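Local coordinates for protein pilus tip adhesin Cpa (Streptococcus pyogenes, PDB 4C0Z) that sits at the pilus tip and can bind host-surface targets covalently through reactive thioester bonds, thereby mediating adhesion of the streptococcal pilus to host cells, at residues 80-83 with 84-88; 90-93 with 94-97; 99-102 with 103-106; 132-135 with 136-140. One frame throughout, in Å; residues are numbered along the deposited sequence.

Contact 1 (80-83 with 84-88); sequences TNEN and FIKLA
Residues 80-88 hold the short helix 81-87, its N-cap Thr80 and the residue that leaves it, and the backbone bonds that join 80-83 to 84-88 run from Ile85 N to Asn81 O at 2.9 Å and from Lys86 N to Glu82 O at 3.1 Å. A weak bond from Phe84 N to Thr80 O begins the helix. There Thr80 OG1 caps the first turn, accepting from Asn83 N at 3.2 Å with an N-H...O angle of 162°. On the outer face Glu82 and Lys86, one turn apart, lie side by side and point the same way. Glu82 starts with CG trans to its backbone N (chi1 -171°) and Lys86 with CG trans to its carbonyl carbon, and from these starts both chains stretch out until Lys86 NZ reaches Glu82 OE2 at 3.0 Å. NZ meets OE2 on its anti side, 27° out of the carboxylate plane. Phe84 turns inward, its CD2 3.3 Å from Thr80 O, and packs on Phe56 and Leu98. The chemistry is thus divided: an exposed i to i+4 ion pair spans one turn outside, Phe84 packs inward against its neighbours, and a threonine hydroxyl satisfies an amide at the start.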
loop_
_atom_site.group_PDB
_atom_site.type_symbol
_atom_site.label_atom_id
_atom_site.label_comp_id
_atom_site.label_asym_id
_atom_site.label_seq_id
_atom_site.Cartn_x
_atom_site.Cartn_y
_atom_site.Cartn_z
ATOM N N THR I 80 -13.113 -14.538 -11.147
ATOM C CA THR I 80 -13.305 -15.733 -10.311
ATOM C C THR I 80 -12.435 -15.677 -9.029
ATOM O O THR I 80 -11.518 -14.847 -8.943
ATOM C CB THR I 80 -12.949 -16.995 -11.122
ATOM O OG1 THR I 80 -11.542 -17.041 -11.347
ATOM C CG2 THR I 80 -13.693 -17.086 -12.455
ATOM N N ASN I 81 -12.684 -16.603 -8.068
ATOM C CA ASN I 81 -11.905 -16.750 -6.826
ATOM C C ASN I 81 -10.493 -17.264 -7.131
ATOM O O ASN I 81 -9.529 -16.808 -6.516
ATOM C CB ASN I 81 -12.613 -17.681 -5.839
ATOM C CG ASN I 81 -13.834 -17.057 -5.200
ATOM O OD1 ASN I 81 -13.791 -15.941 -4.666
ATOM N ND2 ASN I 81 -14.953 -17.769 -5.224
ATOM N N GLU I 82 -10.380 -18.182 -8.116
ATOM C CA GLU I 82 -9.120 -18.755 -8.593
ATOM C C GLU I 82 -8.166 -17.656 -9.092
ATOM O O GLU I 82 -7.000 -17.660 -8.705
ATOM C CB GLU I 82 -9.393 -19.800 -9.693
ATOM C CG GLU I 82 -8.183 -20.621 -10.123
ATOM C CD GLU I 82 -8.425 -21.639 -11.230
ATOM O OE1 GLU I 82 -9.568 -22.136 -11.369
ATOM O OE2 GLU I 82 -7.460 -21.931 -11.974
ATOM N N ASN I 83 -8.667 -16.701 -9.901
ATOM C CA ASN I 83 -7.855 -15.602 -10.416
ATOM C C ASN I 83 -7.433 -14.612 -9.323
ATOM O O ASN I 83 -6.325 -14.082 -9.407
ATOM C CB ASN I 83 -8.520 -14.912 -11.599
ATOM C CG ASN I 83 -8.452 -15.734 -12.863
ATOM O OD1 ASN I 83 -7.519 -16.514 -13.086
ATOM N ND2 ASN I 83 -9.423 -15.554 -13.739
ATOM N N PHE I 84 -8.259 -14.436 -8.264
ATOM C CA PHE I 84 -7.891 -13.592 -7.118
ATOM C C PHE I 84 -6.792 -14.242 -6.327
ATOM O O PHE I 84 -5.844 -13.564 -5.957
ATOM C CB PHE I 84 -9.075 -13.311 -6.185
ATOM C CG PHE I 84 -9.884 -12.104 -6.577
ATOM C CD1 PHE I 84 -9.310 -10.837 -6.594
ATOM C CD2 PHE I 84 -11.218 -12.234 -6.950
ATOM C CE1 PHE I 84 -10.058 -9.722 -6.964
ATOM C CE2 PHE I 84 -11.968 -11.117 -7.315
ATOM C CZ PHE I 84 -11.384 -9.870 -7.332
ATOM N N ILE I 85 -6.900 -15.555 -6.072
ATOM C CA ILE I 85 -5.869 -16.272 -5.323
ATOM C C ILE I 85 -4.523 -16.220 -6.078
ATOM O O ILE I 85 -3.474 -16.035 -5.456
ATOM C CB ILE I 85 -6.350 -17.688 -4.953
ATOM C CG1 ILE I 85 -7.442 -17.601 -3.854
ATOM C CG2 ILE I 85 -5.186 -18.585 -4.506
ATOM C CD1 ILE I 85 -8.492 -18.713 -3.885
ATOM N N LYS I 86 -4.572 -16.303 -7.414
ATOM C CA LYS I 86 -3.385 -16.244 -8.265
ATOM C C LYS I 86 -2.707 -14.867 -8.255
ATOM O O LYS I 86 -1.487 -14.804 -8.391
ATOM C CB LYS I 86 -3.743 -16.625 -9.714
ATOM C CG LYS I 86 -3.908 -18.125 -9.942
ATOM C CD LYS I 86 -4.369 -18.420 -11.369
ATOM C CE LYS I 86 -4.656 -19.882 -11.590
ATOM N NZ LYS I 86 -5.197 -20.137 -12.952
ATOM N N LEU I 87 -3.490 -13.776 -8.156
ATOM C CA LEU I 87 -2.945 -12.414 -8.256
ATOM C C LEU I 87 -2.896 -11.590 -6.962
ATOM O O LEU I 87 -2.112 -10.648 -6.895
ATOM C CB LEU I 87 -3.717 -11.636 -9.336
ATOM C CG LEU I 87 -3.588 -12.186 -10.756
ATOM C CD1 LEU I 87 -4.555 -11.517 -11.684
ATOM C CD2 LEU I 87 -2.144 -12.063 -11.269
ATOM N N ALA I 88 -3.722 -11.902 -5.969
ATOM C CA ALA I 88 -3.754 -11.153 -4.717
ATOM C C ALA I 88 -2.722 -11.691 -3.745
ATOM O O ALA I 88 -2.496 -12.900 -3.694
ATOM C CB ALA I 88 -5.145 -11.189 -4.092
#

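Contact 2 (90-93 with 94-97); sequences KPRI and EDGQ
A type I beta turn from Ile93 to Gly96, overlapped by an Asx turn that starts at Asp95, leads the loop after helix 81-87 into helix 98-108. The beta turn is closed by Gly96 N, which donates to Ile93 O at 3.1 Å. This bond is bent, 136° at the hydrogen, and the amide sits well above the carbonyl plane. The Asp95 side chain curls forward along the chain: with CG placed between the backbone N and the carbonyl carbon (chi1 57°), its OD1 accepts from Gln97 N at 2.9 Å. The other oxygen, Asp95 OD2, lies 3.1 Å from Arg92 O; both are acceptors, so this approach is no bond and probably costs some electrostatic energy. Arg92 is the centre of an inverse gamma turn, in which Ile93 N makes a weak bond to Pro91 O, and its side chain leads away from Asp95. The loop is held between two helices: Arg92 NE bonds to Tyr136 O and its guanidinium makes a cation-pi contact with Tyr136, at the end of helix 123-138, while Pro91 and Ile93 pack on Leu98 and Gln97 is the N-cap of helix 98-108.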
loop_
_atom_site.group_PDB
_atom_site.type_symbol
_atom_site.label_atom_id
_atom_site.label_comp_id
_atom_site.label_asym_id
_atom_site.label_seq_id
_atom_site.Cartn_x
_atom_site.Cartn_y
_atom_site.Cartn_z
ATOM N N LYS I 90 -2.704 -11.027 -0.117
ATOM C CA LYS I 90 -3.378 -11.482 1.114
ATOM C C LYS I 90 -4.918 -11.408 1.000
ATOM O O LYS I 90 -5.526 -10.632 1.744
ATOM C CB LYS I 90 -2.913 -10.622 2.322
ATOM C CG LYS I 90 -1.415 -10.630 2.598
ATOM C CD LYS I 90 -0.974 -9.400 3.387
ATOM C CE LYS I 90 0.502 -9.454 3.668
ATOM N NZ LYS I 90 1.047 -8.109 3.956
ATOM N N PRO I 91 -5.596 -12.190 0.122
ATOM C CA PRO I 91 -7.065 -12.074 0.052
ATOM C C PRO I 91 -7.777 -12.620 1.294
ATOM O O PRO I 91 -7.303 -13.581 1.887
ATOM C CB PRO I 91 -7.420 -12.843 -1.225
ATOM C CG PRO I 91 -6.343 -13.837 -1.386
ATOM C CD PRO I 91 -5.091 -13.186 -0.851
ATOM N N ARG I 92 -8.884 -11.970 1.705
ATOM C CA ARG I 92 -9.709 -12.371 2.852
ATOM C C ARG I 92 -10.665 -13.463 2.341
ATOM O O ARG I 92 -11.789 -13.169 1.921
ATOM C CB ARG I 92 -10.461 -11.149 3.412
ATOM C CG ARG I 92 -10.938 -11.314 4.832
ATOM C CD ARG I 92 -11.722 -10.105 5.335
ATOM N NE ARG I 92 -10.873 -8.932 5.569
ATOM C CZ ARG I 92 -10.206 -8.678 6.692
ATOM N NH1 ARG I 92 -10.267 -9.523 7.714
ATOM N NH2 ARG I 92 -9.472 -7.582 6.799
ATOM N N ILE I 93 -10.175 -14.725 2.324
ATOM C CA ILE I 93 -10.893 -15.892 1.784
ATOM C C ILE I 93 -11.566 -16.799 2.851
ATOM O O ILE I 93 -12.112 -17.838 2.481
ATOM C CB ILE I 93 -9.969 -16.724 0.831
ATOM C CG1 ILE I 93 -8.642 -17.140 1.510
ATOM C CG2 ILE I 93 -9.719 -15.984 -0.498
ATOM C CD1 ILE I 93 -8.035 -18.446 0.993
ATOM N N GLU I 94 -11.578 -16.401 4.143
ATOM C CA GLU I 94 -12.183 -17.181 5.241
ATOM C C GLU I 94 -13.717 -17.273 5.145
ATOM O O GLU I 94 -14.308 -18.265 5.589
ATOM C CB GLU I 94 -11.744 -16.633 6.612
ATOM C CG GLU I 94 -11.728 -17.674 7.719
ATOM C CD GLU I 94 -11.116 -17.200 9.023
ATOM O OE1 GLU I 94 -9.868 -17.127 9.104
ATOM O OE2 GLU I 94 -11.884 -16.909 9.969
ATOM N N ASP I 95 -14.353 -16.239 4.561
ATOM C CA ASP I 95 -15.799 -16.167 4.320
ATOM C C ASP I 95 -16.159 -17.012 3.090
ATOM O O ASP I 95 -17.339 -17.268 2.853
ATOM C CB ASP I 95 -16.244 -14.704 4.117
ATOM C CG ASP I 95 -15.514 -13.994 2.986
ATOM O OD1 ASP I 95 -15.885 -14.218 1.809
ATOM O OD2 ASP I 95 -14.560 -13.225 3.279
ATOM N N GLY I 96 -15.138 -17.364 2.298
ATOM C CA GLY I 96 -15.210 -18.189 1.092
ATOM C C GLY I 96 -16.033 -17.680 -0.075
ATOM O O GLY I 96 -16.242 -18.409 -1.050
ATOM N N GLN I 97 -16.514 -16.436 0.016
ATOM C CA GLN I 97 -17.267 -15.783 -1.047
ATOM C C GLN I 97 -16.624 -14.423 -1.375
ATOM O O GLN I 97 -17.286 -13.382 -1.376
ATOM C CB GLN I 97 -18.775 -15.715 -0.747
ATOM C CG GLN I 97 -19.169 -15.203 0.641
ATOM C CD GLN I 97 -20.647 -14.890 0.746
ATOM O OE1 GLN I 97 -21.476 -15.329 -0.068
ATOM N NE2 GLN I 97 -21.010 -14.117 1.759
#

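Contact 3 (99-102 with 103-106)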
loop_
_atom_site.group_PDB
_atom_site.type_symbol
_atom_site.label_atom_id
_atom_site.label_comp_id
_atom_site.label_asym_id
_atom_site.label_seq_id
_atom_site.Cartn_x
_atom_site.Cartn_y
_atom_site.Cartn_z
ATOM N N GLN I 99 -15.141 -13.243 -4.336
ATOM C CA GLN I 99 -15.736 -12.773 -5.591
ATOM C C GLN I 99 -17.103 -12.086 -5.354
ATOM O O GLN I 99 -17.288 -10.949 -5.799
ATOM C CB GLN I 99 -15.864 -13.972 -6.560
ATOM C CG GLN I 99 -16.755 -13.768 -7.789
ATOM C CD GLN I 99 -16.694 -14.936 -8.752
ATOM O OE1 GLN I 99 -16.730 -16.115 -8.365
ATOM N NE2 GLN I 99 -16.649 -14.633 -10.040
ATOM N N GLN I 100 -18.019 -12.762 -4.612
ATOM C CA GLN I 100 -19.378 -12.295 -4.274
ATOM C C GLN I 100 -19.369 -11.039 -3.423
ATOM O O GLN I 100 -20.147 -10.119 -3.683
ATOM C CB GLN I 100 -20.214 -13.405 -3.607
ATOM C CG GLN I 100 -20.571 -14.545 -4.556
ATOM C CD GLN I 100 -19.575 -15.688 -4.582
ATOM O OE1 GLN I 100 -18.417 -15.577 -4.161
ATOM N NE2 GLN I 100 -20.013 -16.826 -5.096
ATOM N N ASN I 101 -18.458 -10.988 -2.440
ATOM C CA ASN I 101 -18.289 -9.834 -1.566
ATOM C C ASN I 101 -17.820 -8.614 -2.338
ATOM O O ASN I 101 -18.365 -7.526 -2.151
ATOM C CB ASN I 101 -17.355 -10.157 -0.403
ATOM C CG ASN I 101 -18.027 -10.997 0.649
ATOM O OD1 ASN I 101 -19.225 -10.869 0.924
ATOM N ND2 ASN I 101 -17.275 -11.890 1.251
ATOM N N ILE I 102 -16.849 -8.810 -3.244
ATOM C CA ILE I 102 -16.298 -7.757 -4.083
ATOM C C ILE I 102 -17.388 -7.225 -5.017
ATOM O O ILE I 102 -17.594 -6.006 -5.074
ATOM C CB ILE I 102 -14.987 -8.215 -4.790
ATOM C CG1 ILE I 102 -13.819 -8.260 -3.763
ATOM C CG2 ILE I 102 -14.630 -7.299 -5.975
ATOM C CD1 ILE I 102 -12.716 -9.197 -4.085
ATOM N N LEU I 103 -18.123 -8.136 -5.681
ATOM C CA LEU I 103 -19.244 -7.800 -6.573
ATOM C C LEU I 103 -20.306 -6.980 -5.850
ATOM O O LEU I 103 -20.794 -5.992 -6.413
ATOM C CB LEU I 103 -19.879 -9.050 -7.177
ATOM C CG LEU I 103 -19.605 -9.344 -8.662
ATOM C CD1 LEU I 103 -20.495 -10.457 -9.152
ATOM C CD2 LEU I 103 -19.813 -8.122 -9.543
ATOM N N ARG I 104 -20.651 -7.377 -4.596
ATOM C CA ARG I 104 -21.624 -6.652 -3.766
ATOM C C ARG I 104 -21.168 -5.220 -3.474
ATOM O O ARG I 104 -21.991 -4.304 -3.507
ATOM C CB ARG I 104 -21.921 -7.388 -2.456
ATOM C CG ARG I 104 -23.122 -8.289 -2.548
ATOM C CD ARG I 104 -23.557 -8.840 -1.201
ATOM N NE ARG I 104 -22.582 -9.781 -0.648
ATOM C CZ ARG I 104 -22.569 -11.089 -0.896
ATOM N NH1 ARG I 104 -23.470 -11.629 -1.706
ATOM N NH2 ARG I 104 -21.648 -11.864 -0.342
ATOM N N ILE I 105 -19.856 -5.028 -3.219
ATOM C CA ILE I 105 -19.268 -3.717 -2.947
ATOM C C ILE I 105 -19.361 -2.847 -4.188
ATOM O O ILE I 105 -19.758 -1.691 -4.074
ATOM C CB ILE I 105 -17.812 -3.814 -2.409
ATOM C CG1 ILE I 105 -17.795 -4.397 -0.984
ATOM C CG2 ILE I 105 -17.096 -2.445 -2.450
ATOM C CD1 ILE I 105 -16.432 -4.879 -0.556
ATOM N N LEU I 106 -18.999 -3.390 -5.359
ATOM C CA LEU I 106 -19.033 -2.638 -6.604
ATOM C C LEU I 106 -20.457 -2.246 -6.992
ATOM O O LEU I 106 -20.676 -1.109 -7.400
ATOM C CB LEU I 106 -18.299 -3.396 -7.729
ATOM C CG LEU I 106 -16.791 -3.628 -7.520
ATOM C CD1 LEU I 106 -16.164 -4.340 -8.698
ATOM C CD2 LEU I 106 -16.052 -2.326 -7.297
#
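Arg104 folds back along helix 98-108 and lays its guanidinium over the backbone carbonyl of Gln100, whose O is centred 3.8 Å from one face of the flat group. A bend at chi3 (-68°), after an extended chi2, returns the head group toward the preceding turn. At the edge of the guanidinium, close to its plane, Arg104 NH2 donates to Asn101 OD1 at 2.9 Å with an N-H...O angle of 160°. The amide is turned steeply against the guanidinium, the two planes 73° apart, and NH2 lies above the carbonyl plane of Asn101, not on a lone pair. Gln100 adds its CB, 3.9 Å from Arg104 NH2. The same Gln100 carbonyl under the guanidinium also takes Arg104 N at 2.9 Å, one of four i to i+4 backbone bonds here; Leu106 N to Ile102 O, at 3.0 Å, is another. On the buried side Ile102 CG2 and Leu106 CD1 meet at 4.3 Å, a loose apolar pair one turn apart. On the flank toward helix 123-138, Ile105 CG1 rests 3.4 Å from Asn101 O. A long, weak ion pair links Arg104 NH2 to Glu181. The helix lies against the barrel, with Ile102, Leu103 and Leu106 on strands 191-198 and 205-211 through residues such as Leu193, Leu207 and Ala209, while Asn101 and Ile105 face Tyr137 of helix 123-138.

Contact 4 (132-135 with 136-140)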
loop_
_atom_site.group_PDB
_atom_site.type_symbol
_atom_site.label_atom_id
_atom_site.label_comp_id
_atom_site.label_asym_id
_atom_site.label_seq_id
_atom_site.Cartn_x
_atom_site.Cartn_y
_atom_site.Cartn_z
ATOM N N ASN I 132 -11.585 1.471 -0.116
ATOM C CA ASN I 132 -11.290 0.973 1.224
ATOM C C ASN I 132 -12.043 -0.308 1.542
ATOM O O ASN I 132 -11.459 -1.203 2.135
ATOM C CB ASN I 132 -11.496 2.055 2.275
ATOM C CG ASN I 132 -10.224 2.853 2.460
ATOM O OD1 ASN I 132 -9.437 2.558 3.342
ATOM N ND2 ASN I 132 -9.913 3.786 1.556
ATOM N N ALA I 133 -13.298 -0.435 1.073
ATOM C CA ALA I 133 -14.093 -1.652 1.232
ATOM C C ALA I 133 -13.493 -2.789 0.362
ATOM O O ALA I 133 -13.388 -3.927 0.824
ATOM C CB ALA I 133 -15.542 -1.388 0.862
ATOM N N ILE I 134 -13.045 -2.463 -0.860
ATOM C CA ILE I 134 -12.363 -3.412 -1.756
ATOM C C ILE I 134 -11.066 -3.961 -1.104
ATOM O O ILE I 134 -10.891 -5.185 -1.032
ATOM C CB ILE I 134 -12.100 -2.781 -3.164
ATOM C CG1 ILE I 134 -13.443 -2.593 -3.978
ATOM C CG2 ILE I 134 -11.041 -3.567 -3.965
ATOM C CD1 ILE I 134 -14.186 -3.885 -4.387
ATOM N N TRP I 135 -10.202 -3.060 -0.593
ATOM C CA TRP I 135 -8.935 -3.416 0.070
ATOM C C TRP I 135 -9.138 -4.312 1.272
ATOM O O TRP I 135 -8.285 -5.158 1.531
ATOM C CB TRP I 135 -8.141 -2.176 0.492
ATOM C CG TRP I 135 -7.474 -1.454 -0.631
ATOM C CD1 TRP I 135 -6.958 -2.000 -1.766
ATOM C CD2 TRP I 135 -7.114 -0.068 -0.653
ATOM N NE1 TRP I 135 -6.361 -1.030 -2.522
ATOM C CE2 TRP I 135 -6.443 0.168 -1.866
ATOM C CE3 TRP I 135 -7.323 1.006 0.225
ATOM C CZ2 TRP I 135 -5.983 1.428 -2.230
ATOM C CZ3 TRP I 135 -6.879 2.254 -0.141
ATOM C CH2 TRP I 135 -6.194 2.455 -1.341
ATOM N N TYR I 136 -10.264 -4.131 2.003
ATOM C CA TYR I 136 -10.614 -4.957 3.147
ATOM C C TYR I 136 -10.658 -6.441 2.704
ATOM O O TYR I 136 -10.181 -7.312 3.426
ATOM C CB TYR I 136 -11.981 -4.506 3.726
ATOM C CG TYR I 136 -12.478 -5.352 4.876
ATOM C CD1 TYR I 136 -11.994 -5.165 6.167
ATOM C CD2 TYR I 136 -13.445 -6.329 4.678
ATOM C CE1 TYR I 136 -12.457 -5.939 7.231
ATOM C CE2 TYR I 136 -13.911 -7.113 5.733
ATOM C CZ TYR I 136 -13.410 -6.918 7.006
ATOM O OH TYR I 136 -13.849 -7.693 8.046
ATOM N N TYR I 137 -11.198 -6.714 1.502
ATOM C CA TYR I 137 -11.302 -8.083 0.993
ATOM C C TYR I 137 -10.089 -8.536 0.192
ATOM O O TYR I 137 -9.629 -9.656 0.391
ATOM C CB TYR I 137 -12.596 -8.279 0.187
ATOM C CG TYR I 137 -13.819 -8.340 1.078
ATOM C CD1 TYR I 137 -14.125 -9.492 1.800
ATOM C CD2 TYR I 137 -14.636 -7.226 1.251
ATOM C CE1 TYR I 137 -15.221 -9.535 2.661
ATOM C CE2 TYR I 137 -15.753 -7.265 2.086
ATOM C CZ TYR I 137 -16.040 -8.421 2.790
ATOM O OH TYR I 137 -17.128 -8.428 3.624
ATOM N N THR I 138 -9.585 -7.700 -0.707
ATOM C CA THR I 138 -8.473 -8.081 -1.584
ATOM C C THR I 138 -7.113 -8.173 -0.892
ATOM O O THR I 138 -6.257 -8.949 -1.322
ATOM C CB THR I 138 -8.365 -7.109 -2.751
ATOM O OG1 THR I 138 -8.035 -5.814 -2.252
ATOM C CG2 THR I 138 -9.609 -7.081 -3.614
ATOM N N ASP I 139 -6.900 -7.350 0.140
ATOM C CA ASP I 139 -5.614 -7.253 0.824
ATOM C C ASP I 139 -5.699 -7.462 2.327
ATOM O O ASP I 139 -4.710 -7.240 3.020
ATOM C CB ASP I 139 -5.005 -5.882 0.511
ATOM C CG ASP I 139 -4.451 -5.802 -0.887
ATOM O OD1 ASP I 139 -5.226 -5.464 -1.816
ATOM O OD2 ASP I 139 -3.267 -6.160 -1.074
ATOM N N SER I 140 -6.863 -7.897 2.826
ATOM C CA SER I 140 -7.142 -8.098 4.257
ATOM C C SER I 140 -6.732 -6.853 5.074
ATOM O O SER I 140 -6.104 -6.981 6.132
ATOM C CB SER I 140 -6.491 -9.382 4.785
ATOM O OG SER I 140 -6.906 -10.519 4.050
#
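Trp135 and Asp139, at the C-terminal end of helix 123-138 in this N-terminal thioester domain of the adhesin, set ring and carboxylate almost at right angles, their planes 83° apart. Asp139 OD1 comes within 3.9 Å of Trp135 CD1, and Thr138 OG1 lies at the indole edge, in its plane, 4.0 Å from the same carbon. Trp135 also lines the spermidine pocket and packs on Cys55, which forms the isoglutamyl thioester with Gln204. The carboxylate is held by two backbone amides of pocket residues: OD1 accepts from Asn57 N and OD2 from Leu58 N. Tyr136 and Tyr137 turn to the other side of the helix in an edge-to-face arrangement, Tyr136 CD2 standing 3.6 Å above one face of the Tyr137 ring, toward its rim. Their different first torsions, with CG trans to the backbone N in Tyr136 (chi1 177°) and trans to the carbonyl carbon in Tyr137, let the rings meet. Ile134 CG2 touches Thr138 CG2 at 3.8 Å. The helix end tightens round one oxygen: Ile134 O accepts from Thr138 N at 2.9 Å, nearly straight at 173°, and from Tyr137 N at 3.0 Å, the latter from above the carbonyl plane.

The four contacts follow one another along the chain, and contact 2 is the loop joining the helices of contacts 1 and 3. Asn81 OD1 receives Gln99 N at 3.0 Å, and Phe84 CZ packs on Ile102 CD1 at 3.6 Å, joining contacts 1 and 3. Contact 2 meets contact 4 through Arg92 N and Tyr137 O, 2.8 Å apart, and through Lys90 O and Ser140 OG at 2.7 Å. Between contacts 3 and 4, Ile105 CD1 lies 3.5 Å from Tyr137 CD2. Contact 4 reaches the ligand: the Trp135 side chain is about 4 Å from spermidine, against about 12 Å for that of Leu87 in contact 1 and about 14 Å for Ile102 in contact 3.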